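Local coordinates for tetraacyldisaccharide 4'-kinase (Aquifex aeolicus, PDB 4ITL), which probably transfers the gamma-phosphate of ATP to the 4'-position of a tetraacyldisaccharide 1-phosphate, giving lipid IVA, at residues 30-35 against 119-124; 68-73 against 135-140; 230-235 against 254-259; 273-278 against 289-294. All coordinates share one frame; numbering follows the deposited sequence.

Interaction 1 (30-35 against 119-124); sequences KIKKLP and RYKGGL
K32 lays its aliphatic chain over one face of the Y120 ring, the two side chains crossing at about a right angle. The CD methylene does most of the touching: it stands 3.8 Å from the ring centroid, 21° off the normal, which qualifies it as a CH-pi contact, while K32 CB approaches Y120 CD2 to 3.7 Å. Y120 reaches out to this position because its CG is anti to the backbone N (chi1 177°), swinging the ring off the helix toward 30-35. L124, one helical turn further on, sits against the opposite face, and K33 O meets the ring at its edge, 3.5 Å from Y120 CE2. The ring is thus wedged between a lysine chain and a leucine. The first turns of helix 119-130 pack here against 30-35, and this extended run leads into strand 38-43, the strand before the loop predicted to bind ATP. With an alanine here in place of Y120, the space between L124 and the K32 chain would probably open, and both would be left to shift. L34 slides past Y120 in the opposite direction, bringing CD2 within 3.8 Å of Y120 CD2 and 3.9 Å of L124 CD2. Its other methyl, CD1, comes 4.1 Å from G123 CA, a position with no side chain to fend it off. Beyond the ring, K32 bends at its last two torsions toward K121, and the two NZ atoms lie 3.4 Å apart; D118 offers K32 NZ a long, weak ion pair and K121 N a weak hydrogen bond.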
# COMPACT_ATOMS: atom_id res chain seq x y z
N LYS A 30 15.39 10.59 18.97
CA LYS A 30 15.36 11.66 18.00
C LYS A 30 14.30 11.43 16.95
O LYS A 30 14.13 10.31 16.41
CB LYS A 30 16.70 11.87 17.30
CG LYS A 30 16.69 13.18 16.55
CD LYS A 30 18.04 13.76 16.26
CE LYS A 30 18.83 12.97 15.22
NZ LYS A 30 20.04 13.75 14.83
N ILE A 31 13.60 12.51 16.66
CA ILE A 31 12.68 12.56 15.56
C ILE A 31 13.23 13.58 14.59
O ILE A 31 13.31 14.73 14.92
CB ILE A 31 11.31 12.98 16.05
CG1 ILE A 31 10.75 11.95 17.02
CG2 ILE A 31 10.36 13.10 14.87
CD1 ILE A 31 9.48 12.37 17.66
N LYS A 32 13.63 13.16 13.39
CA LYS A 32 14.25 14.06 12.43
C LYS A 32 13.21 14.70 11.51
O LYS A 32 12.11 14.18 11.31
CB LYS A 32 15.25 13.30 11.55
CG LYS A 32 16.30 12.46 12.28
CD LYS A 32 17.38 11.96 11.29
CE LYS A 32 17.80 10.51 11.53
NZ LYS A 32 17.42 9.48 10.45
N LYS A 33 13.56 15.83 10.91
CA LYS A 33 12.58 16.56 10.12
C LYS A 33 13.10 16.98 8.76
O LYS A 33 14.15 17.61 8.65
CB LYS A 33 12.10 17.80 10.87
CG LYS A 33 11.08 18.61 10.09
CD LYS A 33 10.15 19.40 10.99
CE LYS A 33 9.45 20.52 10.22
NZ LYS A 33 8.76 20.07 8.97
N LEU A 34 12.33 16.61 7.73
CA LEU A 34 12.61 17.03 6.37
C LEU A 34 12.04 18.42 6.17
O LEU A 34 11.02 18.77 6.75
CB LEU A 34 11.97 16.08 5.36
CG LEU A 34 12.64 14.72 5.25
CD1 LEU A 34 11.78 13.70 4.46
CD2 LEU A 34 14.03 14.91 4.62
N PRO A 35 12.69 19.21 5.33
CA PRO A 35 12.30 20.60 5.06
C PRO A 35 11.17 20.77 4.06
O PRO A 35 10.96 21.87 3.60
CB PRO A 35 13.60 21.22 4.54
CG PRO A 35 14.33 20.08 3.90
CD PRO A 35 13.99 18.87 4.73
N ARG A 119 13.96 6.49 5.97
CA ARG A 119 13.15 7.34 5.11
C ARG A 119 13.72 8.75 5.01
O ARG A 119 13.66 9.37 3.93
CB ARG A 119 11.72 7.43 5.62
CG ARG A 119 10.79 6.54 4.94
CD ARG A 119 11.22 5.12 5.10
NE ARG A 119 10.06 4.26 5.27
CZ ARG A 119 10.06 3.15 5.99
NH1 ARG A 119 11.18 2.72 6.58
NH2 ARG A 119 8.94 2.47 6.12
N TYR A 120 14.22 9.26 6.14
CA TYR A 120 14.83 10.60 6.17
C TYR A 120 15.94 10.67 5.11
O TYR A 120 15.98 11.59 4.28
CB TYR A 120 15.33 10.92 7.59
CG TYR A 120 16.05 12.25 7.73
CD1 TYR A 120 17.42 12.32 7.72
CD2 TYR A 120 15.34 13.44 7.82
CE1 TYR A 120 18.12 13.57 7.86
CE2 TYR A 120 15.99 14.68 7.94
CZ TYR A 120 17.38 14.72 7.95
OH TYR A 120 17.97 15.94 8.04
N LYS A 121 16.81 9.66 5.11
CA LYS A 121 17.88 9.52 4.11
C LYS A 121 17.35 9.47 2.68
O LYS A 121 17.92 10.06 1.76
CB LYS A 121 18.66 8.22 4.34
CG LYS A 121 19.90 8.36 5.15
CD LYS A 121 19.55 8.54 6.63
CE LYS A 121 20.82 8.88 7.52
NZ LYS A 121 20.47 9.36 8.92
N GLY A 122 16.27 8.74 2.47
CA GLY A 122 15.65 8.72 1.16
C GLY A 122 15.18 10.11 0.77
O GLY A 122 15.34 10.53 -0.38
N GLY A 123 14.58 10.81 1.73
CA GLY A 123 14.05 12.14 1.47
C GLY A 123 15.15 13.15 1.14
O GLY A 123 14.98 13.98 0.25
N LEU A 124 16.28 13.09 1.86
CA LEU A 124 17.40 13.98 1.57
C LEU A 124 17.96 13.74 0.19
O LEU A 124 18.29 14.68 -0.52
CB LEU A 124 18.53 13.79 2.58
CG LEU A 124 18.36 14.45 3.93
CD1 LEU A 124 19.70 14.56 4.66
CD2 LEU A 124 17.73 15.84 3.77

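Interaction 2 (68-73 against 135-140); sequences CILSRG and FILDDG
F135 and C68 meet with the cysteine sulfur at the edge of the ring: SG is 5.1 Å from the F135 centroid and 80° off its normal. L70 comes at the same ring obliquely, its CG 3.6 Å from F135 CD1, and CD1 of L70 goes on to touch L137 CD2 at 3.7 Å. A looser contact joins two flat groups, the R72 guanidinium and the D139 carboxylate, turned 63° apart, with NH1 of R72 3.8 Å from OD2 of D139, a long salt bridge to a poorly ordered arginine. Strands 68-71 and 135-137 run parallel, hydrogen-bonded by I136 N to C68 O, L70 N to I136 O (2.8 Å) and a longer D138 N to L70 O (3.3 Å). On the sheet face opposite F135, I69 CG2 rests on D138 CB. At the end of strand 68-71, S71 OG accepts from G73 N in an ST turn and lies 3.2 Å from D138 OD1, a weak bond at most, its single proton having another acceptor within reach. One water links L70 O to D139 N. The run of apolar residues ending in aspartates is consistent with the Walker B position of P-loop NTPases. D139 OD1 pairs with R171 and with K51, so the strand end is consistent with placing a carboxylate next to a predicted ATP-binding lysine.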
# COMPACT_ATOMS: atom_id res chain seq x y z
N CYS A 68 6.86 12.79 -4.16
CA CYS A 68 7.78 11.67 -4.07
C CYS A 68 7.32 10.73 -2.98
O CYS A 68 6.99 11.15 -1.85
CB CYS A 68 9.20 12.15 -3.81
SG CYS A 68 10.44 10.87 -3.72
N ILE A 69 7.26 9.44 -3.31
CA ILE A 69 6.83 8.42 -2.35
C ILE A 69 8.11 7.85 -1.77
O ILE A 69 9.05 7.56 -2.52
CB ILE A 69 6.06 7.33 -3.07
CG1 ILE A 69 4.71 7.89 -3.52
CG2 ILE A 69 5.80 6.17 -2.14
CD1 ILE A 69 4.01 7.02 -4.53
N LEU A 70 8.20 7.78 -0.44
CA LEU A 70 9.32 7.16 0.25
C LEU A 70 8.91 5.82 0.80
O LEU A 70 8.00 5.71 1.67
CB LEU A 70 9.84 8.03 1.40
CG LEU A 70 10.31 9.41 1.00
CD1 LEU A 70 10.62 10.16 2.33
CD2 LEU A 70 11.47 9.38 0.02
N SER A 71 9.59 4.79 0.32
CA SER A 71 9.18 3.44 0.56
C SER A 71 10.38 2.68 1.08
O SER A 71 11.53 3.08 0.88
CB SER A 71 8.64 2.87 -0.78
OG SER A 71 8.21 1.54 -0.63
N ARG A 72 10.12 1.66 1.88
CA ARG A 72 11.11 0.64 2.23
C ARG A 72 11.56 -0.23 1.05
O ARG A 72 12.72 -0.61 0.97
CB ARG A 72 10.63 -0.22 3.38
CG ARG A 72 11.75 -0.69 4.29
CD ARG A 72 11.22 -1.02 5.67
NE ARG A 72 10.16 -2.02 5.61
CZ ARG A 72 9.01 -1.99 6.29
NH1 ARG A 72 8.15 -2.98 6.14
NH2 ARG A 72 8.72 -1.00 7.13
N GLY A 73 10.64 -0.54 0.13
CA GLY A 73 10.87 -1.57 -0.87
C GLY A 73 11.13 -2.98 -0.38
O GLY A 73 12.21 -3.53 -0.59
N PHE A 135 6.43 14.75 0.42
CA PHE A 135 6.70 13.32 0.52
C PHE A 135 5.50 12.56 1.09
O PHE A 135 4.82 13.05 2.00
CB PHE A 135 7.87 13.08 1.44
CG PHE A 135 9.17 13.52 0.89
CD1 PHE A 135 9.77 12.83 -0.14
CD2 PHE A 135 9.82 14.63 1.42
CE1 PHE A 135 11.00 13.24 -0.64
CE2 PHE A 135 11.04 15.04 0.92
CZ PHE A 135 11.63 14.34 -0.09
N ILE A 136 5.25 11.38 0.54
CA ILE A 136 4.31 10.44 1.12
C ILE A 136 5.07 9.19 1.55
O ILE A 136 5.71 8.53 0.71
CB ILE A 136 3.22 10.00 0.13
CG1 ILE A 136 2.42 11.21 -0.38
CG2 ILE A 136 2.28 9.00 0.75
CD1 ILE A 136 1.62 10.88 -1.67
N LEU A 137 4.96 8.83 2.80
CA LEU A 137 5.50 7.59 3.25
C LEU A 137 4.47 6.52 3.05
O LEU A 137 3.36 6.69 3.46
CB LEU A 137 5.87 7.63 4.70
CG LEU A 137 6.59 8.81 5.32
CD1 LEU A 137 7.00 8.51 6.72
CD2 LEU A 137 7.74 9.24 4.50
N ASP A 138 4.84 5.40 2.46
CA ASP A 138 3.88 4.42 2.01
C ASP A 138 3.59 3.43 3.08
O ASP A 138 2.55 2.84 3.06
CB ASP A 138 4.29 3.77 0.69
CG ASP A 138 5.18 2.61 0.86
OD1 ASP A 138 6.17 2.72 1.55
OD2 ASP A 138 4.95 1.57 0.29
N ASP A 139 4.53 3.22 3.98
CA ASP A 139 4.29 2.45 5.20
C ASP A 139 4.96 3.06 6.45
O ASP A 139 5.96 2.54 6.94
CB ASP A 139 4.77 1.02 4.98
CG ASP A 139 4.31 0.08 6.07
OD1 ASP A 139 3.25 0.32 6.66
OD2 ASP A 139 5.03 -0.90 6.33
N GLY A 140 4.43 4.16 6.95
CA GLY A 140 5.19 5.07 7.80
C GLY A 140 4.85 5.17 9.28
O GLY A 140 5.51 5.91 10.00
O HOH W 1 7.57 4.16 3.92
O HOH W 2 7.54 1.05 2.63

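Interaction 3 (230-235 against 254-259); sequences IAFSGL and EFMSFP. With ACP (phosphomethylphosphonic acid adenylate ester), chain B.
A231 lies in parallel register with F255, strands 230-234 and 254-258 running 11° apart and joined by A231 N to E254 O and M256 N to A231 O, both 2.9 Å, by F258 N to S233 O, and by a weak S233 N to M256 O bond. On the A231 side of the sheet the F255 ring folds back over its neighbour strand, CD2 3.7 Å from A231 CB, with one face toward F232 CA and CZ 3.9 Å from S233 OG, which is hydrogen-bonded to N238. F241 and R242 of helix 238-247 also touch this ring, as fits a beta-alpha-beta crossover in which that helix packs over the two strands it connects. Were a serine to stand in for F255, the A231 methyl would probably lose its cover and a gap would open against F241 and R242. On the other side F232 holds CG between its backbone N and carbonyl carbon (chi1 66°), which stands the ring up alongside M256; CE of M256 comes 3.6 Å from F232 CD2. F258 then points its edge at the F232 face, an offset edge-to-face pair with centroids 5.9 Å apart and planes at 84°, and Y264 meets both rings. At the strand ends a water donates to both L235 O and F258 O. L235 CD2 lies 3.6 Å from O4' of the bound ATP analogue and CD1 3.7 Å from its C8. This chemistry implies that L235 meets the nucleoside through van der Waals contact, while the water bridges the two carbonyls, F258 O being bonded by N238 as well.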
# COMPACT_ATOMS: atom_id res chain seq x y z
N ILE A 230 -8.61 -19.33 -14.00
CA ILE A 230 -7.80 -19.74 -12.89
C ILE A 230 -7.30 -18.46 -12.30
O ILE A 230 -6.64 -17.68 -12.98
CB ILE A 230 -6.63 -20.62 -13.34
CG1 ILE A 230 -7.18 -21.93 -13.88
CG2 ILE A 230 -5.69 -20.85 -12.17
CD1 ILE A 230 -6.28 -22.64 -14.92
N ALA A 231 -7.68 -18.20 -11.05
CA ALA A 231 -7.26 -16.99 -10.34
C ALA A 231 -6.14 -17.30 -9.39
O ALA A 231 -6.01 -18.41 -8.89
CB ALA A 231 -8.42 -16.38 -9.57
N PHE A 232 -5.31 -16.29 -9.15
CA PHE A 232 -4.23 -16.41 -8.19
C PHE A 232 -3.72 -15.03 -7.77
O PHE A 232 -3.93 -14.05 -8.46
CB PHE A 232 -3.09 -17.22 -8.80
CG PHE A 232 -2.41 -16.57 -9.97
CD1 PHE A 232 -1.47 -15.57 -9.79
CD2 PHE A 232 -2.69 -17.00 -11.27
CE1 PHE A 232 -0.84 -14.97 -10.88
CE2 PHE A 232 -2.05 -16.40 -12.36
CZ PHE A 232 -1.12 -15.40 -12.17
N SER A 233 -3.10 -14.96 -6.60
CA SER A 233 -2.34 -13.78 -6.19
C SER A 233 -1.29 -14.15 -5.16
O SER A 233 -1.43 -15.14 -4.47
CB SER A 233 -3.29 -12.75 -5.61
OG SER A 233 -3.95 -13.26 -4.48
N GLY A 234 -0.24 -13.34 -5.03
CA GLY A 234 0.55 -13.34 -3.82
C GLY A 234 0.54 -12.02 -3.07
O GLY A 234 1.17 -11.05 -3.47
N LEU A 235 -0.12 -12.03 -1.92
CA LEU A 235 -0.65 -10.82 -1.31
C LEU A 235 -0.46 -10.95 0.18
O LEU A 235 -0.25 -12.04 0.68
CB LEU A 235 -2.12 -10.62 -1.62
CG LEU A 235 -2.50 -10.32 -3.06
CD1 LEU A 235 -3.98 -10.01 -3.13
CD2 LEU A 235 -1.69 -9.17 -3.63
N GLU A 254 -10.38 -22.50 -10.22
CA GLU A 254 -9.27 -22.86 -9.36
C GLU A 254 -8.62 -21.57 -8.88
O GLU A 254 -8.53 -20.59 -9.64
CB GLU A 254 -8.26 -23.71 -10.14
CG GLU A 254 -6.93 -23.93 -9.40
CD GLU A 254 -5.95 -24.81 -10.17
OE1 GLU A 254 -6.26 -25.16 -11.33
OE2 GLU A 254 -4.88 -25.14 -9.63
N PHE A 255 -8.21 -21.56 -7.61
CA PHE A 255 -7.51 -20.44 -7.02
C PHE A 255 -6.19 -20.92 -6.45
O PHE A 255 -6.15 -21.85 -5.67
CB PHE A 255 -8.33 -19.79 -5.89
CG PHE A 255 -7.74 -18.50 -5.40
CD1 PHE A 255 -6.82 -18.48 -4.35
CD2 PHE A 255 -8.08 -17.30 -6.02
CE1 PHE A 255 -6.25 -17.29 -3.93
CE2 PHE A 255 -7.51 -16.12 -5.62
CZ PHE A 255 -6.60 -16.10 -4.56
N MET A 256 -5.10 -20.28 -6.85
CA MET A 256 -3.79 -20.60 -6.30
C MET A 256 -3.36 -19.46 -5.40
O MET A 256 -3.30 -18.30 -5.81
CB MET A 256 -2.79 -20.80 -7.43
CG MET A 256 -3.24 -21.89 -8.40
SD MET A 256 -2.15 -22.11 -9.82
CE MET A 256 -2.03 -20.44 -10.45
N SER A 257 -3.10 -19.80 -4.15
CA SER A 257 -2.73 -18.84 -3.14
C SER A 257 -1.22 -18.85 -2.96
O SER A 257 -0.65 -19.81 -2.47
CB SER A 257 -3.42 -19.21 -1.84
OG SER A 257 -3.00 -18.30 -0.85
N PHE A 258 -0.56 -17.78 -3.39
CA PHE A 258 0.89 -17.71 -3.32
C PHE A 258 1.34 -16.87 -2.13
O PHE A 258 0.57 -16.05 -1.64
CB PHE A 258 1.45 -17.13 -4.64
CG PHE A 258 1.33 -18.07 -5.83
CD1 PHE A 258 2.15 -19.20 -5.93
CD2 PHE A 258 0.42 -17.81 -6.85
CE1 PHE A 258 2.05 -20.07 -7.03
CE2 PHE A 258 0.33 -18.66 -7.96
CZ PHE A 258 1.14 -19.81 -8.04
N PRO A 259 2.59 -17.06 -1.68
CA PRO A 259 3.20 -16.20 -0.66
C PRO A 259 3.22 -14.74 -1.06
O PRO A 259 3.42 -14.42 -2.23
CB PRO A 259 4.65 -16.70 -0.58
CG PRO A 259 4.85 -17.55 -1.79
CD PRO A 259 3.52 -18.10 -2.15
PG ACP B . 1.39 -4.29 2.33
O1G ACP B . 2.87 -4.44 2.02
O2G ACP B . 1.11 -3.93 3.80
O3G ACP B . 0.72 -5.67 2.03
PB ACP B . -1.01 -2.99 1.02
O1B ACP B . -1.30 -1.83 0.10
O2B ACP B . -1.61 -2.62 2.38
C3B ACP B . 0.80 -2.99 1.16
PA ACP B . -2.88 -4.65 -0.27
O1A ACP B . -4.24 -4.17 0.18
O2A ACP B . -2.75 -6.13 -0.38
O3A ACP B . -1.68 -4.39 0.78
O5' ACP B . -2.57 -3.98 -1.68
C5' ACP B . -1.44 -4.43 -2.41
C4' ACP B . -1.71 -4.38 -3.91
O4' ACP B . -2.20 -5.68 -4.24
C3' ACP B . -2.75 -3.43 -4.40
O3' ACP B . -2.30 -2.19 -4.69
C2' ACP B . -3.26 -4.14 -5.62
O2' ACP B . -2.47 -4.02 -6.76
C1' ACP B . -3.23 -5.54 -5.16
N9 ACP B . -4.49 -6.01 -4.58
C8 ACP B . -4.74 -6.36 -3.29
N7 ACP B . -6.02 -6.76 -3.19
C5 ACP B . -6.59 -6.71 -4.40
C6 ACP B . -7.86 -6.99 -4.90
N6 ACP B . -8.90 -7.47 -4.02
N1 ACP B . -8.12 -6.80 -6.20
C2 ACP B . -7.18 -6.32 -7.05
N3 ACP B . -5.93 -6.04 -6.62
C4 ACP B . -5.63 -6.21 -5.31
O HOH W 3 -0.11 -14.80 0.71

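Interaction 4 (273-278 against 289-294); sequences EIYLTT and ENVFAL. With ACP (phosphomethylphosphonic acid adenylate ester), chain B.
Backbone hydrogen bonds join Y275 to N290 and F292 and join T277 to F292 and L294. Y275 N to N290 O (3.0 Å) and F292 N to Y275 O are nearly straight; T277 N to F292 O is weak, bent to 130° at the hydrogen. Helix 279-282 links this parallel pair in a beta-alpha-beta unit, its L282 touching V291 and A293. Each of two rings takes a carbonyl at its edge, N290 O beside Y275 and Y275 O beside F292. Among the apolar contacts, I274 CG2 approaches F292 CD2 obliquely at 4.0 Å. V291 divides its methyls between neighbours, CG2 toward Y275 CB and CG1 toward T277 CG2, each at 4.0 Å. L276 lays CD1 across the other strand, 3.9 Å from L294 N, and L245 of helix 238-247 touches both leucines. Polar ends find partners outside the two segments. T277 has OG1 anti to its own N (chi1 -167°), where it bonds F232 O, leaving CG2 to press on F292 O at 3.2 Å. Y275 OH bonds E270 N. T278, at the N-cap position of helix 279-282, bonds D281 through OG1. The remaining contacts are with the ligand: T278 CB lies 3.3 Å from adenine N3 of the ATP analogue, and L294 O 3.4 Å from adenine C2. T278, just after strand 275-277, and L294, within strand 291-300, thus bring a threonine methine and a carbonyl against the base. Because the T278 hydroxyl is held by D281, its rotation is probably fixed, which would keep CB and CG2 turned to the adenine.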
# COMPACT_ATOMS: atom_id res chain seq x y z
N GLU A 273 -5.92 -21.60 -21.20
CA GLU A 273 -6.54 -21.15 -19.94
C GLU A 273 -6.46 -19.66 -19.82
O GLU A 273 -5.58 -19.03 -20.37
CB GLU A 273 -5.86 -21.78 -18.71
CG GLU A 273 -6.01 -23.29 -18.64
CD GLU A 273 -7.46 -23.75 -18.40
OE1 GLU A 273 -8.26 -22.97 -17.86
OE2 GLU A 273 -7.79 -24.89 -18.76
N ILE A 274 -7.40 -19.09 -19.07
CA ILE A 274 -7.40 -17.66 -18.76
C ILE A 274 -7.13 -17.49 -17.28
O ILE A 274 -7.77 -18.14 -16.46
CB ILE A 274 -8.76 -16.99 -19.05
CG1 ILE A 274 -9.25 -17.29 -20.47
CG2 ILE A 274 -8.66 -15.49 -18.81
CD1 ILE A 274 -8.49 -16.52 -21.56
N TYR A 275 -6.18 -16.61 -16.96
CA TYR A 275 -5.71 -16.38 -15.61
C TYR A 275 -6.07 -14.98 -15.18
O TYR A 275 -5.96 -14.04 -15.97
CB TYR A 275 -4.20 -16.53 -15.56
CG TYR A 275 -3.73 -17.93 -15.77
CD1 TYR A 275 -3.63 -18.81 -14.70
CD2 TYR A 275 -3.39 -18.40 -17.04
CE1 TYR A 275 -3.21 -20.13 -14.89
CE2 TYR A 275 -2.97 -19.71 -17.24
CZ TYR A 275 -2.88 -20.57 -16.16
OH TYR A 275 -2.46 -21.86 -16.34
N LEU A 276 -6.56 -14.87 -13.95
CA LEU A 276 -6.95 -13.60 -13.36
C LEU A 276 -6.23 -13.37 -12.04
O LEU A 276 -6.21 -14.24 -11.17
CB LEU A 276 -8.46 -13.55 -13.14
CG LEU A 276 -9.04 -12.23 -12.65
CD1 LEU A 276 -9.00 -11.18 -13.74
CD2 LEU A 276 -10.45 -12.42 -12.14
N THR A 277 -5.66 -12.19 -11.90
CA THR A 277 -4.69 -11.89 -10.86
C THR A 277 -4.76 -10.41 -10.54
O THR A 277 -5.67 -9.73 -11.00
CB THR A 277 -3.26 -12.31 -11.25
OG1 THR A 277 -2.42 -12.27 -10.09
CG2 THR A 277 -2.70 -11.40 -12.31
N THR A 278 -3.86 -9.91 -9.71
CA THR A 278 -3.94 -8.52 -9.31
C THR A 278 -2.82 -7.73 -9.97
O THR A 278 -1.86 -8.30 -10.48
CB THR A 278 -3.83 -8.32 -7.77
OG1 THR A 278 -2.48 -8.41 -7.33
CG2 THR A 278 -4.65 -9.35 -7.01
N GLU A 289 0.77 -13.79 -22.23
CA GLU A 289 -0.53 -13.82 -22.84
C GLU A 289 -1.57 -14.51 -21.95
O GLU A 289 -1.29 -15.52 -21.29
CB GLU A 289 -0.43 -14.62 -24.15
CG GLU A 289 0.45 -14.02 -25.23
CD GLU A 289 0.01 -12.62 -25.64
OE1 GLU A 289 -1.21 -12.39 -25.74
OE2 GLU A 289 0.88 -11.76 -25.86
N ASN A 290 -2.79 -14.02 -22.03
CA ASN A 290 -3.88 -14.63 -21.28
C ASN A 290 -3.75 -14.60 -19.75
O ASN A 290 -4.39 -15.38 -19.03
CB ASN A 290 -4.14 -16.05 -21.77
CG ASN A 290 -4.51 -16.08 -23.25
OD1 ASN A 290 -3.79 -16.67 -24.05
ND2 ASN A 290 -5.61 -15.42 -23.63
N VAL A 291 -2.91 -13.70 -19.26
CA VAL A 291 -2.90 -13.35 -17.84
C VAL A 291 -3.44 -11.92 -17.70
O VAL A 291 -2.92 -11.03 -18.31
CB VAL A 291 -1.51 -13.45 -17.25
CG1 VAL A 291 -1.50 -12.95 -15.82
CG2 VAL A 291 -1.03 -14.91 -17.36
N PHE A 292 -4.54 -11.75 -16.95
CA PHE A 292 -5.15 -10.43 -16.77
C PHE A 292 -5.17 -10.06 -15.27
O PHE A 292 -5.02 -10.93 -14.42
CB PHE A 292 -6.55 -10.42 -17.34
CG PHE A 292 -6.60 -10.79 -18.80
CD1 PHE A 292 -6.70 -9.82 -19.77
CD2 PHE A 292 -6.53 -12.12 -19.19
CE1 PHE A 292 -6.74 -10.17 -21.14
CE2 PHE A 292 -6.56 -12.47 -20.54
CZ PHE A 292 -6.66 -11.49 -21.50
N ALA A 293 -5.35 -8.78 -14.96
CA ALA A 293 -5.48 -8.37 -13.58
C ALA A 293 -6.77 -7.62 -13.41
O ALA A 293 -7.11 -6.77 -14.24
CB ALA A 293 -4.34 -7.46 -13.20
N LEU A 294 -7.47 -7.90 -12.31
CA LEU A 294 -8.59 -7.07 -11.88
C LEU A 294 -8.05 -5.76 -11.29
O LEU A 294 -7.16 -5.76 -10.44
CB LEU A 294 -9.38 -7.82 -10.82
CG LEU A 294 -10.65 -7.17 -10.29
CD1 LEU A 294 -11.76 -7.13 -11.35
CD2 LEU A 294 -11.12 -7.94 -9.07
PG ACP B . 1.39 -4.29 2.33
O1G ACP B . 2.87 -4.44 2.02
O2G ACP B . 1.11 -3.93 3.80
O3G ACP B . 0.72 -5.67 2.03
PB ACP B . -1.01 -2.99 1.02
O1B ACP B . -1.30 -1.83 0.10
O2B ACP B . -1.61 -2.62 2.38
C3B ACP B . 0.80 -2.99 1.16
PA ACP B . -2.88 -4.65 -0.27
O1A ACP B . -4.24 -4.17 0.18
O2A ACP B . -2.75 -6.13 -0.38
O3A ACP B . -1.68 -4.39 0.78
O5' ACP B . -2.57 -3.98 -1.68
C5' ACP B . -1.44 -4.43 -2.41
C4' ACP B . -1.71 -4.38 -3.91
O4' ACP B . -2.20 -5.68 -4.24
C3' ACP B . -2.75 -3.43 -4.40
O3' ACP B . -2.30 -2.19 -4.69
C2' ACP B . -3.26 -4.14 -5.62
O2' ACP B . -2.47 -4.02 -6.76
C1' ACP B . -3.23 -5.54 -5.16
N9 ACP B . -4.49 -6.01 -4.58
C8 ACP B . -4.74 -6.36 -3.29
N7 ACP B . -6.02 -6.76 -3.19
C5 ACP B . -6.59 -6.71 -4.40
C6 ACP B . -7.86 -6.99 -4.90
N6 ACP B . -8.90 -7.47 -4.02
N1 ACP B . -8.12 -6.80 -6.20
C2 ACP B . -7.18 -6.32 -7.05
N3 ACP B . -5.93 -6.04 -6.62
C4 ACP B . -5.63 -6.21 -5.31

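Overall arrangement
From the N terminus, 30-35 is the first segment, and its partner 119-124 closes interaction 1 only after 68-73 has opened interaction 2; 135-140 then closes that one, so the two contacts cross. They touch through R119 and G123, which pack on L70, F135 and D139, tying the start of helix 119-130 to strands 67-71 and 134-137 and the loop after the latter. Interactions 3 and 4 follow in series, each closing a short loop, 230-235 with 254-259 and 273-278 with 289-294. Strands 229-234 and 275-277 lie side by side, and both contacts reach the ATP analogue. The centres of interactions 1 and 3 lie about 38 Å apart, on opposite sides of the chain's centre.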